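Local coordinates for core protein VP7 (Bluetongue virus, PDB 1BVP), which forms trimeric capsomers that assemble on a VP3 scaffold as part of the inner capsid of the virus, at residues A[5-9]-A[107-111]; A[202-208]-A[236-242]. All coordinates share one frame; numbering follows the deposited sequence.

Interaction 1: residues A[5-9]-A[107-111]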
loop_
_atom_site.group_PDB
_atom_site.type_symbol
_atom_site.label_atom_id
_atom_site.label_comp_id
_atom_site.label_asym_id
_atom_site.label_seq_id
_atom_site.Cartn_x
_atom_site.Cartn_y
_atom_site.Cartn_z
ATOM N N ALA A 5 -1.316 -20.670 -17.378
ATOM C CA ALA A 5 -1.926 -19.624 -16.565
ATOM C C ALA A 5 -2.113 -18.339 -17.369
ATOM O O ALA A 5 -3.184 -17.708 -17.293
ATOM C CB ALA A 5 -1.119 -19.381 -15.325
ATOM N N ALA A 6 -1.094 -17.974 -18.153
ATOM C CA ALA A 6 -1.139 -16.786 -19.018
ATOM C C ALA A 6 -2.352 -16.865 -19.997
ATOM O O ALA A 6 -3.073 -15.860 -20.221
ATOM C CB ALA A 6 0.178 -16.643 -19.763
ATOM N N ARG A 7 -2.636 -18.073 -20.505
ATOM C CA ARG A 7 -3.797 -18.262 -21.381
ATOM C C ARG A 7 -5.125 -18.112 -20.671
ATOM O O ARG A 7 -6.020 -17.391 -21.167
ATOM C CB ARG A 7 -3.746 -19.589 -22.111
ATOM C CG ARG A 7 -2.640 -19.589 -23.123
ATOM C CD ARG A 7 -2.535 -20.913 -23.819
ATOM N NE ARG A 7 -1.375 -20.912 -24.705
ATOM C CZ ARG A 7 -0.371 -21.776 -24.609
ATOM N NH1 ARG A 7 -0.398 -22.707 -23.675
ATOM N NH2 ARG A 7 0.676 -21.686 -25.415
ATOM N N ALA A 8 -5.270 -18.765 -19.520
ATOM C CA ALA A 8 -6.532 -18.668 -18.761
ATOM C C ALA A 8 -6.839 -17.204 -18.437
ATOM O O ALA A 8 -7.959 -16.712 -18.648
ATOM C CB ALA A 8 -6.445 -19.465 -17.529
ATOM N N LEU A 9 -5.811 -16.498 -17.984
ATOM C CA LEU A 9 -5.900 -15.087 -17.639
ATOM C C LEU A 9 -6.320 -14.236 -18.839
ATOM O O LEU A 9 -7.183 -13.333 -18.717
ATOM C CB LEU A 9 -4.523 -14.650 -17.179
ATOM C CG LEU A 9 -4.338 -13.528 -16.174
ATOM C CD1 LEU A 9 -5.154 -13.845 -14.930
ATOM C CD2 LEU A 9 -2.861 -13.488 -15.839
ATOM N N ASN A 107 3.490 -11.014 -18.671
ATOM C CA ASN A 107 4.284 -10.268 -17.705
ATOM C C ASN A 107 3.817 -10.436 -16.265
ATOM O O ASN A 107 4.612 -10.509 -15.339
ATOM C CB ASN A 107 4.331 -8.805 -18.110
ATOM C CG ASN A 107 5.331 -8.553 -19.220
ATOM O OD1 ASN A 107 6.486 -8.232 -18.968
ATOM N ND2 ASN A 107 4.908 -8.744 -20.449
ATOM N N GLU A 108 2.516 -10.555 -16.086
ATOM C CA GLU A 108 1.972 -10.778 -14.769
ATOM C C GLU A 108 2.391 -12.168 -14.226
ATOM O O GLU A 108 2.857 -12.294 -13.089
ATOM C CB GLU A 108 0.487 -10.586 -14.853
ATOM C CG GLU A 108 -0.270 -11.264 -13.776
ATOM C CD GLU A 108 -1.731 -10.796 -13.725
ATOM O OE1 GLU A 108 -2.073 -9.853 -14.538
ATOM O OE2 GLU A 108 -2.491 -11.361 -12.852
ATOM N N ILE A 109 2.331 -13.194 -15.059
ATOM C CA ILE A 109 2.748 -14.525 -14.623
ATOM C C ILE A 109 4.257 -14.562 -14.368
ATOM O O ILE A 109 4.728 -15.246 -13.461
ATOM C CB ILE A 109 2.395 -15.620 -15.655
ATOM C CG1 ILE A 109 0.886 -15.627 -15.900
ATOM C CG2 ILE A 109 2.759 -16.980 -15.119
ATOM C CD1 ILE A 109 0.037 -15.826 -14.645
ATOM N N ALA A 110 5.036 -13.849 -15.164
ATOM C CA ALA A 110 6.489 -13.843 -14.962
ATOM C C ALA A 110 6.789 -13.265 -13.579
ATOM O O ALA A 110 7.726 -13.695 -12.886
ATOM C CB ALA A 110 7.165 -13.021 -16.028
ATOM N N ARG A 111 6.021 -12.251 -13.209
ATOM C CA ARG A 111 6.187 -11.677 -11.909
ATOM C C ARG A 111 5.861 -12.698 -10.818
ATOM O O ARG A 111 6.659 -12.908 -9.903
ATOM C CB ARG A 111 5.289 -10.479 -11.714
ATOM C CG ARG A 111 5.712 -9.804 -10.462
ATOM C CD ARG A 111 7.102 -9.180 -10.686
ATOM N NE ARG A 111 6.917 -7.802 -10.313
ATOM C CZ ARG A 111 7.144 -6.754 -11.074
ATOM N NH1 ARG A 111 7.627 -6.890 -12.286
ATOM N NH2 ARG A 111 6.717 -5.575 -10.666
#

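Interaction 2: residues A[202-208]-A[236-242]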
loop_
_atom_site.group_PDB
_atom_site.type_symbol
_atom_site.label_atom_id
_atom_site.label_comp_id
_atom_site.label_asym_id
_atom_site.label_seq_id
_atom_site.Cartn_x
_atom_site.Cartn_y
_atom_site.Cartn_z
ATOM N N GLN A 202 12.372 11.604 38.254
ATOM C CA GLN A 202 13.811 11.745 38.165
ATOM C C GLN A 202 14.095 12.206 36.713
ATOM O O GLN A 202 13.300 11.955 35.805
ATOM C CB GLN A 202 14.466 10.404 38.483
ATOM C CG GLN A 202 15.972 10.423 38.455
ATOM C CD GLN A 202 16.582 10.812 39.778
ATOM O OE1 GLN A 202 15.883 10.918 40.790
ATOM N NE2 GLN A 202 17.894 11.025 39.782
ATOM N N GLN A 203 15.184 12.939 36.514
ATOM C CA GLN A 203 15.558 13.439 35.191
ATOM C C GLN A 203 16.770 12.705 34.662
ATOM O O GLN A 203 17.588 12.194 35.439
ATOM C CB GLN A 203 15.985 14.895 35.277
ATOM C CG GLN A 203 15.131 15.842 34.529
ATOM C CD GLN A 203 13.950 16.264 35.345
ATOM O OE1 GLN A 203 13.204 15.428 35.880
ATOM N NE2 GLN A 203 13.793 17.579 35.500
ATOM N N THR A 204 16.902 12.680 33.343
ATOM C CA THR A 204 18.068 12.085 32.719
ATOM C C THR A 204 18.909 13.277 32.276
ATOM O O THR A 204 18.402 14.182 31.601
ATOM C CB THR A 204 17.696 11.168 31.542
ATOM O OG1 THR A 204 16.991 10.019 32.048
ATOM C CG2 THR A 204 18.961 10.679 30.848
ATOM N N GLN A 205 20.139 13.352 32.785
ATOM C CA GLN A 205 21.044 14.463 32.447
ATOM C C GLN A 205 21.596 14.248 31.044
ATOM O O GLN A 205 21.767 13.108 30.615
ATOM C CB GLN A 205 22.251 14.541 33.422
ATOM C CG GLN A 205 21.964 14.813 34.906
ATOM C CD GLN A 205 21.040 16.004 35.103
ATOM O OE1 GLN A 205 19.953 15.882 35.700
ATOM N NE2 GLN A 205 21.445 17.158 34.576
ATOM N N ALA A 206 21.893 15.325 30.327
ATOM C CA ALA A 206 22.480 15.162 28.996
ATOM C C ALA A 206 23.867 14.553 29.200
ATOM O O ALA A 206 24.494 14.761 30.235
ATOM C CB ALA A 206 22.593 16.510 28.288
ATOM N N GLY A 207 24.342 13.769 28.245
ATOM C CA GLY A 207 25.668 13.202 28.410
ATOM C C GLY A 207 25.682 11.722 28.154
ATOM O O GLY A 207 26.750 11.138 27.956
ATOM N N VAL A 208 24.498 11.113 28.192
ATOM C CA VAL A 208 24.346 9.683 27.934
ATOM C C VAL A 208 24.666 9.447 26.470
ATOM O O VAL A 208 24.364 10.296 25.613
ATOM C CB VAL A 208 22.904 9.225 28.162
ATOM C CG1 VAL A 208 22.828 7.712 28.083
ATOM C CG2 VAL A 208 22.418 9.700 29.503
ATOM N N PRO A 236 27.724 8.496 31.520
ATOM C CA PRO A 236 28.886 9.093 32.188
ATOM C C PRO A 236 28.462 10.050 33.304
ATOM O O PRO A 236 29.282 10.633 34.004
ATOM C CB PRO A 236 29.546 9.860 31.047
ATOM C CG PRO A 236 28.395 10.368 30.304
ATOM C CD PRO A 236 27.482 9.155 30.228
ATOM N N THR A 237 27.156 10.227 33.396
ATOM C CA THR A 237 26.495 11.083 34.342
ATOM C C THR A 237 26.541 10.556 35.779
ATOM O O THR A 237 26.751 9.342 36.026
ATOM C CB THR A 237 25.085 11.305 33.772
ATOM O OG1 THR A 237 25.072 12.563 33.103
ATOM C CG2 THR A 237 23.941 11.134 34.769
ATOM N N GLN A 238 26.413 11.485 36.734
ATOM C CA GLN A 238 26.454 11.138 38.158
ATOM C C GLN A 238 25.093 10.868 38.795
ATOM O O GLN A 238 24.969 10.823 40.007
ATOM C CB GLN A 238 27.249 12.196 38.944
ATOM C CG GLN A 238 28.781 12.076 38.763
ATOM C CD GLN A 238 29.302 10.625 38.960
ATOM O OE1 GLN A 238 29.390 10.135 40.088
ATOM N NE2 GLN A 238 29.638 9.943 37.855
ATOM N N GLN A 239 24.105 10.575 37.957
ATOM C CA GLN A 239 22.733 10.301 38.372
ATOM C C GLN A 239 22.194 9.155 37.543
ATOM O O GLN A 239 22.771 8.820 36.504
ATOM C CB GLN A 239 21.858 11.500 38.059
ATOM C CG GLN A 239 21.964 12.667 38.983
ATOM C CD GLN A 239 20.789 13.589 38.765
ATOM O OE1 GLN A 239 19.632 13.178 38.911
ATOM N NE2 GLN A 239 21.065 14.811 38.353
ATOM N N ASN A 240 21.065 8.586 37.961
ATOM C CA ASN A 240 20.449 7.514 37.177
ATOM C C ASN A 240 19.948 8.108 35.852
ATOM O O ASN A 240 19.558 9.298 35.776
ATOM C CB ASN A 240 19.246 6.901 37.876
ATOM C CG ASN A 240 19.526 6.528 39.276
ATOM O OD1 ASN A 240 19.188 7.275 40.179
ATOM N ND2 ASN A 240 20.150 5.385 39.484
ATOM N N ALA A 241 19.936 7.261 34.827
ATOM C CA ALA A 241 19.491 7.655 33.502
ATOM C C ALA A 241 18.619 6.584 32.870
ATOM O O ALA A 241 18.681 5.401 33.245
ATOM C CB ALA A 241 20.695 7.929 32.608
ATOM N N MET A 242 17.751 7.019 31.959
ATOM C CA MET A 242 16.898 6.105 31.196
ATOM C C MET A 242 16.893 6.487 29.719
ATOM O O MET A 242 16.838 7.686 29.380
ATOM C CB MET A 242 15.478 6.106 31.720
ATOM C CG MET A 242 15.312 5.164 32.832
ATOM S SD MET A 242 13.617 4.906 33.236
ATOM C CE MET A 242 13.359 3.270 32.416
#

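Interaction 1: residues A[5-9]-A[107-111]
Ile109 meets Ala5, Ala6 and Leu9 because its first two torsions direct CG1 and CD1 toward helix 2-15: CG1 is turned away from its own carbonyl carbon (chi1 -59°), and a second bend at chi2 drops CD1 between the partners. Leu9 answers with CG swung roughly opposite its backbone N (chi1 -151°), which extends CD2 toward the other helix. The outcome is a small apolar cluster in which one branched side chain is received by two alanines and a leucine. Ile109 CD1 lies 3.8 Å from Ala5 CB and also touches Leu9 CD2. Its neighbour CG1 rests near the backbone of Ala6, with Ile109 CG1 3.8 Å from Ala6 N. The short alanine side chains let this branch come down onto the backbone. At the other end of the cluster the Glu108 chain, extended beyond CG, runs obliquely past the Leu9 tip; its carboxylate carbon CD is 3.6 Å from Leu9 CD2, a van der Waals contact. Helices 2-15 and 103-116 thus pack with short-segment axes 9.7 Å apart and directions 135° from parallel. Helix 304-323 packs against the same cluster, touching Leu9 through Leu312 and Thr315, Ile109 through Leu308 and Glu108 through Leu311, while Arg111 on helix 103-116 forms salt bridges with Asp318 and Glu266 of a second subunit.

Interaction 2: residues A[202-208]-A[236-242]
Thr204 and Met242 are joined by a side-chain-to-backbone hydrogen bond in the outer beta-sandwich (jelly-roll) domain of VP7, far from the chain's centre, where the chain leaves strand 201-203 and enters strand 241-252 in an antiparallel sheet. Met242 N donates to Thr204 OG1 over 3.1 Å, with an N-H...O angle of 158°. The threonine torsion (chi1 -67°) places OG1 anti to its own carbonyl carbon and turns CG2 to the methyl of Ala241, 3.7 Å from its CB. Val208 CG2 also reaches that methyl, Ala241 CB, at 4.0 Å, so Ala241 is shared by two residues of the facing loop and the three form a small buried apolar patch. At the far end of the loops the ring of Pro236 lies beside the Gly207 carbonyl.

Farther out, glutamines gather round Gln239. Its amide is nearly parallel to that of Gln205, with Gln239 NE2 lying off the Gln205 amide plane, 3.1 Å from Gln205 OE1. On the Gln202 side the planes are 86° apart: Gln202 NE2 comes 2.9 Å from Gln239 OE1, but at an angle too poor for a hydrogen bond. Thr237 lies across the Gln205 chain at about a right angle, its OG1 against Gln205 CB.

What positions this shell is largely strand 183-195, which pairs with both strands: backbone bonds tie Gln202 to Phe194 and Met242 to Ile191. On the 236-242 side, Asn235 ND2 bonds to Gln239 O. The hydroxyl at the centre is gripped twice, since Thr204 OG1 is hydrogen-bonded with both Met242 N and Ile191 O.

Overall arrangement
The two contacts occupy opposite sides of the chain's centre, about 60 Å apart between their centres and about 43 Å between nearest atoms, and they share no helix, strand or sheet. They follow one another in series: interaction 1 closes, at residue 111, well before interaction 2 opens at residue 202. Interaction 1 joins helices 2-15 and 103-116 in the helical part of the subunit, spanning a region with no strand. Interaction 2 lies in the beta part, spanning a stretch with no helix. VP7 therefore illustrates a two-domain capsid subunit whose helical and beta portions each have their own internal packing, while both portions also meet a second subunit of the trimer.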